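Local coordinates for protein, Family 18 Chitinase (Crocus vernus, PDB 3SIM) that probably hydrolyses chitin, as a plant glycosyl hydrolase of family 18 built on a TIM barrel, at residues A[15-29]-A[263-275]. Numbering follows the deposited sequence.
Sequences VKFSDVPINPHITKF and FRYEEEAQAFLVS
Phe263 and Pro21 open the contact between the C-terminal helix 264-274 of this TIM barrel and the loop that leads from strand 2-7 into strand 28-37. The CB of Phe263, at the N-cap position, packs on Pro21 CD at 3.5 Å. With CG anti to its own carbonyl carbon (chi1 -51°), the ring turns away from the helix toward the 3-10 segment 17-19 and the residues flanking it. Its CE1 meets Val20 CG2 at 4.0 Å, while the backbone O of Asp19 sits over one ring face, 3.6 Å from CE2. At the tip, CZ meets Val15 CG1, 4.0 Å away. One turn further on, the aliphatic part of Glu266 borders Val20 and Pro21, but its OE1 is hydrogen-bonded to Ser258 OG.

Gln270 fills the middle: its CB rests 3.8 Å from Asn23 CB, its CG lies against Ile26 CG1, and its extended chain brings the amide to the backbone at Pro21 O and Asn23 N, beside the edge of the Phe29 ring. With an alanine here, the amide and CG would be gone, which would probably open a gap beside Ile26 and the Phe29 ring edge and leave that backbone without its polar neighbour. Phe3 of strand 2-7 also touches Gln270. Near the chain end, Ile26, the last residue of the type I turn from Asn23, reaches with CD1 to Leu273 CB at 4.0 Å and Val274 CG2 at 3.9 Å, the Ile26 and Val274 side chains crossing at about a right angle.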
loop_
_atom_site.group_PDB
_atom_site.type_symbol
_atom_site.label_atom_id
_atom_site.label_comp_id
_atom_site.label_asym_id
_atom_site.label_seq_id
_atom_site.Cartn_x
_atom_site.Cartn_y
_atom_site.Cartn_z
ATOM N N VAL A 15 -10.918 -6.202 12.976
ATOM C CA VAL A 15 -10.937 -7.061 11.802
ATOM C C VAL A 15 -9.735 -8.011 11.688
ATOM O O VAL A 15 -8.653 -7.630 11.712
ATOM C CB VAL A 15 -11.186 -6.251 10.487
ATOM C CG1 VAL A 15 -11.096 -7.160 9.225
ATOM C CG2 VAL A 15 -12.466 -5.550 10.563
ATOM N N LYS A 16 -10.026 -9.278 11.558
ATOM C CA LYS A 16 -9.063 -10.334 11.330
ATOM C C LYS A 16 -8.867 -10.689 9.888
ATOM O O LYS A 16 -9.726 -10.473 9.150
ATOM C CB LYS A 16 -9.521 -11.562 12.045
ATOM C CG LYS A 16 -9.143 -11.543 13.417
ATOM C CD LYS A 16 -10.276 -11.611 14.205
ATOM C CE LYS A 16 -10.535 -13.017 14.471
ATOM N NZ LYS A 16 -11.371 -13.157 15.635
ATOM N N PHE A 17 -7.767 -11.329 9.540
ATOM C CA PHE A 17 -7.494 -11.729 8.168
ATOM C C PHE A 17 -8.642 -12.660 7.682
ATOM O O PHE A 17 -9.168 -12.542 6.585
ATOM C CB PHE A 17 -6.167 -12.506 8.046
ATOM C CG PHE A 17 -4.888 -11.729 8.354
ATOM C CD1 PHE A 17 -4.387 -10.757 7.519
ATOM C CD2 PHE A 17 -4.108 -12.098 9.431
ATOM C CE1 PHE A 17 -3.185 -10.155 7.816
ATOM C CE2 PHE A 17 -2.945 -11.479 9.704
ATOM C CZ PHE A 17 -2.482 -10.508 8.903
ATOM N N SER A 18 -9.037 -13.546 8.580
ATOM C CA SER A 18 -10.079 -14.524 8.358
ATOM C C SER A 18 -11.480 -13.929 8.211
ATOM O O SER A 18 -12.353 -14.590 7.796
ATOM C CB SER A 18 -10.048 -15.668 9.359
ATOM O OG SER A 18 -10.430 -15.270 10.619
ATOM N N ASP A 19 -11.666 -12.698 8.623
ATOM C CA ASP A 19 -12.878 -11.998 8.344
ATOM C C ASP A 19 -13.073 -11.611 6.849
ATOM O O ASP A 19 -14.146 -11.356 6.423
ATOM C CB ASP A 19 -13.078 -10.797 9.247
ATOM C CG ASP A 19 -13.233 -11.151 10.711
ATOM O OD1 ASP A 19 -13.653 -12.216 11.089
ATOM O OD2 ASP A 19 -12.908 -10.318 11.466
ATOM N N VAL A 20 -11.992 -11.480 6.113
ATOM C CA VAL A 20 -12.027 -11.000 4.756
ATOM C C VAL A 20 -12.220 -12.106 3.711
ATOM O O VAL A 20 -11.460 -12.977 3.621
ATOM C CB VAL A 20 -10.793 -10.120 4.439
ATOM C CG1 VAL A 20 -10.816 -9.667 3.019
ATOM C CG2 VAL A 20 -10.713 -8.968 5.373
ATOM N N PRO A 21 -13.243 -11.984 2.882
ATOM C CA PRO A 21 -13.469 -12.947 1.806
ATOM C C PRO A 21 -12.288 -13.024 0.829
ATOM O O PRO A 21 -11.858 -12.054 0.292
ATOM C CB PRO A 21 -14.707 -12.414 1.094
ATOM C CG PRO A 21 -15.017 -11.154 1.677
ATOM C CD PRO A 21 -14.168 -10.855 2.809
ATOM N N ILE A 22 -11.794 -14.223 0.640
ATOM C CA ILE A 22 -10.720 -14.504 -0.253
ATOM C C ILE A 22 -11.189 -15.450 -1.385
ATOM O O ILE A 22 -11.464 -16.585 -1.151
ATOM C CB ILE A 22 -9.509 -15.140 0.519
ATOM C CG1 ILE A 22 -8.943 -14.182 1.589
ATOM C CG2 ILE A 22 -8.478 -15.595 -0.405
ATOM C CD1 ILE A 22 -8.130 -14.806 2.612
ATOM N N ASN A 23 -11.206 -14.924 -2.589
ATOM C CA ASN A 23 -11.583 -15.653 -3.763
ATOM C C ASN A 23 -10.433 -16.537 -4.240
ATOM O O ASN A 23 -9.441 -16.045 -4.631
ATOM C CB ASN A 23 -11.978 -14.691 -4.867
ATOM C CG ASN A 23 -12.628 -15.388 -6.084
ATOM O OD1 ASN A 23 -13.615 -14.943 -6.575
ATOM N ND2 ASN A 23 -12.014 -16.384 -6.572
ATOM N N PRO A 24 -10.646 -17.839 -4.224
ATOM C CA PRO A 24 -9.626 -18.836 -4.539
ATOM C C PRO A 24 -9.079 -18.835 -5.978
ATOM O O PRO A 24 -8.073 -19.389 -6.212
ATOM C CB PRO A 24 -10.307 -20.166 -4.178
ATOM C CG PRO A 24 -11.604 -19.914 -4.305
ATOM C CD PRO A 24 -11.891 -18.503 -3.923
ATOM N N HIS A 25 -9.818 -18.236 -6.887
ATOM C CA HIS A 25 -9.394 -18.042 -8.260
ATOM C C HIS A 25 -8.439 -16.869 -8.532
ATOM O O HIS A 25 -7.867 -16.834 -9.549
ATOM C CB HIS A 25 -10.566 -18.081 -9.238
ATOM C CG HIS A 25 -11.332 -19.360 -9.200
ATOM N ND1 HIS A 25 -10.928 -20.497 -9.855
ATOM C CD2 HIS A 25 -12.445 -19.698 -8.527
ATOM C CE1 HIS A 25 -11.776 -21.463 -9.610
ATOM N NE2 HIS A 25 -12.709 -21.002 -8.811
ATOM N N ILE A 26 -8.288 -15.939 -7.595
ATOM C CA ILE A 26 -7.314 -14.843 -7.688
ATOM C C ILE A 26 -5.890 -15.434 -7.667
ATOM O O ILE A 26 -5.547 -16.139 -6.789
ATOM C CB ILE A 26 -7.470 -13.803 -6.527
ATOM C CG1 ILE A 26 -8.769 -13.009 -6.604
ATOM C CG2 ILE A 26 -6.309 -12.843 -6.454
ATOM C CD1 ILE A 26 -8.916 -12.074 -7.748
ATOM N N THR A 27 -5.090 -15.118 -8.654
ATOM C CA THR A 27 -3.713 -15.579 -8.683
ATOM C C THR A 27 -2.837 -15.065 -7.526
ATOM O O THR A 27 -2.207 -15.814 -6.909
ATOM C CB THR A 27 -3.022 -15.268 -10.037
ATOM O OG1 THR A 27 -3.943 -15.420 -11.108
ATOM C CG2 THR A 27 -1.784 -16.139 -10.210
ATOM N N LYS A 28 -2.893 -13.780 -7.281
ATOM C CA LYS A 28 -2.183 -13.151 -6.198
ATOM C C LYS A 28 -3.073 -12.260 -5.327
ATOM O O LYS A 28 -3.473 -11.198 -5.736
ATOM C CB LYS A 28 -1.026 -12.321 -6.718
ATOM C CG LYS A 28 -0.021 -12.957 -7.541
ATOM C CD LYS A 28 0.880 -11.918 -8.033
ATOM C CE LYS A 28 1.882 -12.406 -8.946
ATOM N NZ LYS A 28 2.935 -13.156 -8.314
ATOM N N PHE A 29 -3.348 -12.708 -4.134
ATOM C CA PHE A 29 -4.009 -11.930 -3.132
ATOM C C PHE A 29 -2.934 -11.386 -2.168
ATOM O O PHE A 29 -2.234 -12.143 -1.515
ATOM C CB PHE A 29 -5.036 -12.755 -2.382
ATOM C CG PHE A 29 -5.890 -11.982 -1.414
ATOM C CD1 PHE A 29 -7.232 -11.819 -1.652
ATOM C CD2 PHE A 29 -5.387 -11.416 -0.275
ATOM C CE1 PHE A 29 -8.014 -11.099 -0.761
ATOM C CE2 PHE A 29 -6.189 -10.738 0.595
ATOM C CZ PHE A 29 -7.446 -10.578 0.361
ATOM N N PHE A 263 -17.872 -6.313 3.741
ATOM C CA PHE A 263 -16.972 -6.821 2.747
ATOM C C PHE A 263 -17.649 -7.070 1.382
ATOM O O PHE A 263 -17.165 -7.801 0.582
ATOM C CB PHE A 263 -16.250 -8.035 3.271
ATOM C CG PHE A 263 -15.607 -7.806 4.627
ATOM C CD1 PHE A 263 -14.541 -6.979 4.764
ATOM C CD2 PHE A 263 -16.130 -8.352 5.750
ATOM C CE1 PHE A 263 -13.990 -6.760 5.979
ATOM C CE2 PHE A 263 -15.554 -8.131 6.992
ATOM C CZ PHE A 263 -14.516 -7.343 7.107
ATOM N N ARG A 264 -18.766 -6.418 1.145
ATOM C CA ARG A 264 -19.443 -6.612 -0.108
ATOM C C ARG A 264 -18.556 -6.185 -1.306
ATOM O O ARG A 264 -18.485 -6.849 -2.270
ATOM C CB ARG A 264 -20.824 -5.981 -0.134
ATOM C CG ARG A 264 -20.934 -4.628 -0.574
ATOM C CD ARG A 264 -22.218 -4.401 -1.345
ATOM N NE ARG A 264 -23.376 -4.381 -0.492
ATOM C CZ ARG A 264 -24.550 -4.924 -0.780
ATOM N NH1 ARG A 264 -24.774 -5.519 -1.904
ATOM N NH2 ARG A 264 -25.476 -4.842 0.094
ATOM N N TYR A 265 -17.850 -5.097 -1.143
ATOM C CA TYR A 265 -16.971 -4.589 -2.163
ATOM C C TYR A 265 -15.751 -5.488 -2.488
ATOM O O TYR A 265 -15.451 -5.710 -3.567
ATOM C CB TYR A 265 -16.733 -3.086 -2.027
ATOM C CG TYR A 265 -18.062 -2.267 -2.013
ATOM C CD1 TYR A 265 -18.922 -2.247 -3.117
ATOM C CD2 TYR A 265 -18.449 -1.545 -0.899
ATOM C CE1 TYR A 265 -20.094 -1.522 -3.093
ATOM C CE2 TYR A 265 -19.612 -0.809 -0.888
ATOM C CZ TYR A 265 -20.435 -0.805 -1.957
ATOM O OH TYR A 265 -21.558 -0.067 -1.857
ATOM N N GLU A 266 -15.127 -6.032 -1.449
ATOM C CA GLU A 266 -14.048 -6.994 -1.635
ATOM C C GLU A 266 -14.523 -8.184 -2.473
ATOM O O GLU A 266 -13.828 -8.629 -3.387
ATOM C CB GLU A 266 -13.520 -7.479 -0.283
ATOM C CG GLU A 266 -12.528 -6.531 0.371
ATOM C CD GLU A 266 -13.207 -5.440 1.175
ATOM O OE1 GLU A 266 -12.495 -4.646 1.823
ATOM O OE2 GLU A 266 -14.455 -5.377 1.158
ATOM N N GLU A 267 -15.716 -8.676 -2.158
ATOM C CA GLU A 267 -16.296 -9.809 -2.868
ATOM C C GLU A 267 -16.659 -9.458 -4.309
ATOM O O GLU A 267 -16.523 -10.289 -5.207
ATOM C CB GLU A 267 -17.531 -10.327 -2.128
ATOM C CG GLU A 267 -18.077 -11.636 -2.673
ATOM C CD GLU A 267 -19.314 -12.105 -1.932
ATOM N N GLU A 268 -17.121 -8.230 -4.529
ATOM C CA GLU A 268 -17.521 -7.820 -5.848
ATOM C C GLU A 268 -16.333 -7.660 -6.808
ATOM O O GLU A 268 -16.373 -8.046 -7.914
ATOM C CB GLU A 268 -18.389 -6.557 -5.815
ATOM C CG GLU A 268 -18.850 -6.037 -7.195
ATOM C CD GLU A 268 -19.905 -4.870 -7.202
ATOM O OE1 GLU A 268 -20.577 -4.665 -8.185
ATOM O OE2 GLU A 268 -20.015 -4.154 -6.250
ATOM N N ALA A 269 -15.316 -7.019 -6.315
ATOM C CA ALA A 269 -14.101 -6.747 -7.045
ATOM C C ALA A 269 -13.249 -7.965 -7.435
ATOM O O ALA A 269 -12.794 -8.047 -8.509
ATOM C CB ALA A 269 -13.319 -5.763 -6.328
ATOM N N GLN A 270 -13.104 -8.899 -6.532
ATOM C CA GLN A 270 -12.467 -10.152 -6.829
ATOM C C GLN A 270 -13.186 -10.989 -7.917
ATOM O O GLN A 270 -12.560 -11.449 -8.808
ATOM C CB GLN A 270 -12.232 -10.961 -5.543
ATOM C CG GLN A 270 -11.168 -10.442 -4.621
ATOM C CD GLN A 270 -11.105 -11.171 -3.310
ATOM O OE1 GLN A 270 -11.745 -10.796 -2.386
ATOM N NE2 GLN A 270 -10.339 -12.177 -3.248
ATOM N N ALA A 271 -14.499 -11.071 -7.818
ATOM C CA ALA A 271 -15.354 -11.711 -8.818
ATOM C C ALA A 271 -15.223 -11.030 -10.163
ATOM O O ALA A 271 -15.077 -11.686 -11.106
ATOM C CB ALA A 271 -16.764 -11.735 -8.405
ATOM N N PHE A 272 -15.167 -9.708 -10.161
ATOM C CA PHE A 272 -14.967 -8.942 -11.368
ATOM C C PHE A 272 -13.600 -9.317 -12.000
ATOM O O PHE A 272 -13.542 -9.517 -13.121
ATOM C CB PHE A 272 -15.062 -7.420 -11.147
ATOM C CG PHE A 272 -14.666 -6.589 -12.359
ATOM C CD1 PHE A 272 -15.532 -6.389 -13.382
ATOM C CD2 PHE A 272 -13.402 -6.067 -12.495
ATOM C CE1 PHE A 272 -15.166 -5.708 -14.458
ATOM C CE2 PHE A 272 -13.059 -5.368 -13.582
ATOM C CZ PHE A 272 -13.949 -5.188 -14.565
ATOM N N LEU A 273 -12.544 -9.413 -11.222
ATOM C CA LEU A 273 -11.210 -9.670 -11.740
ATOM C C LEU A 273 -11.088 -11.007 -12.512
ATOM O O LEU A 273 -10.502 -11.113 -13.527
ATOM C CB LEU A 273 -10.174 -9.566 -10.633
ATOM C CG LEU A 273 -9.784 -8.126 -10.326
ATOM C CD1 LEU A 273 -9.166 -8.025 -9.021
ATOM C CD2 LEU A 273 -8.957 -7.451 -11.426
ATOM N N VAL A 274 -11.726 -11.996 -11.955
ATOM C CA VAL A 274 -11.627 -13.354 -12.341
ATOM C C VAL A 274 -12.592 -13.771 -13.501
ATOM O O VAL A 274 -12.404 -14.775 -14.056
ATOM C CB VAL A 274 -11.784 -14.102 -11.005
ATOM C CG1 VAL A 274 -12.940 -14.943 -10.874
ATOM C CG2 VAL A 274 -10.521 -14.496 -10.386
ATOM N N SER A 275 -13.580 -12.935 -13.816
ATOM C CA SER A 275 -14.600 -13.180 -14.836
ATOM C C SER A 275 -14.159 -13.092 -16.309
ATOM O O SER A 275 -13.214 -12.439 -16.597
ATOM C CB SER A 275 -15.796 -12.279 -14.596
ATOM O OG SER A 275 -15.515 -10.942 -14.853
ATOM O OXT SER A 275 -14.779 -13.688 -17.188
#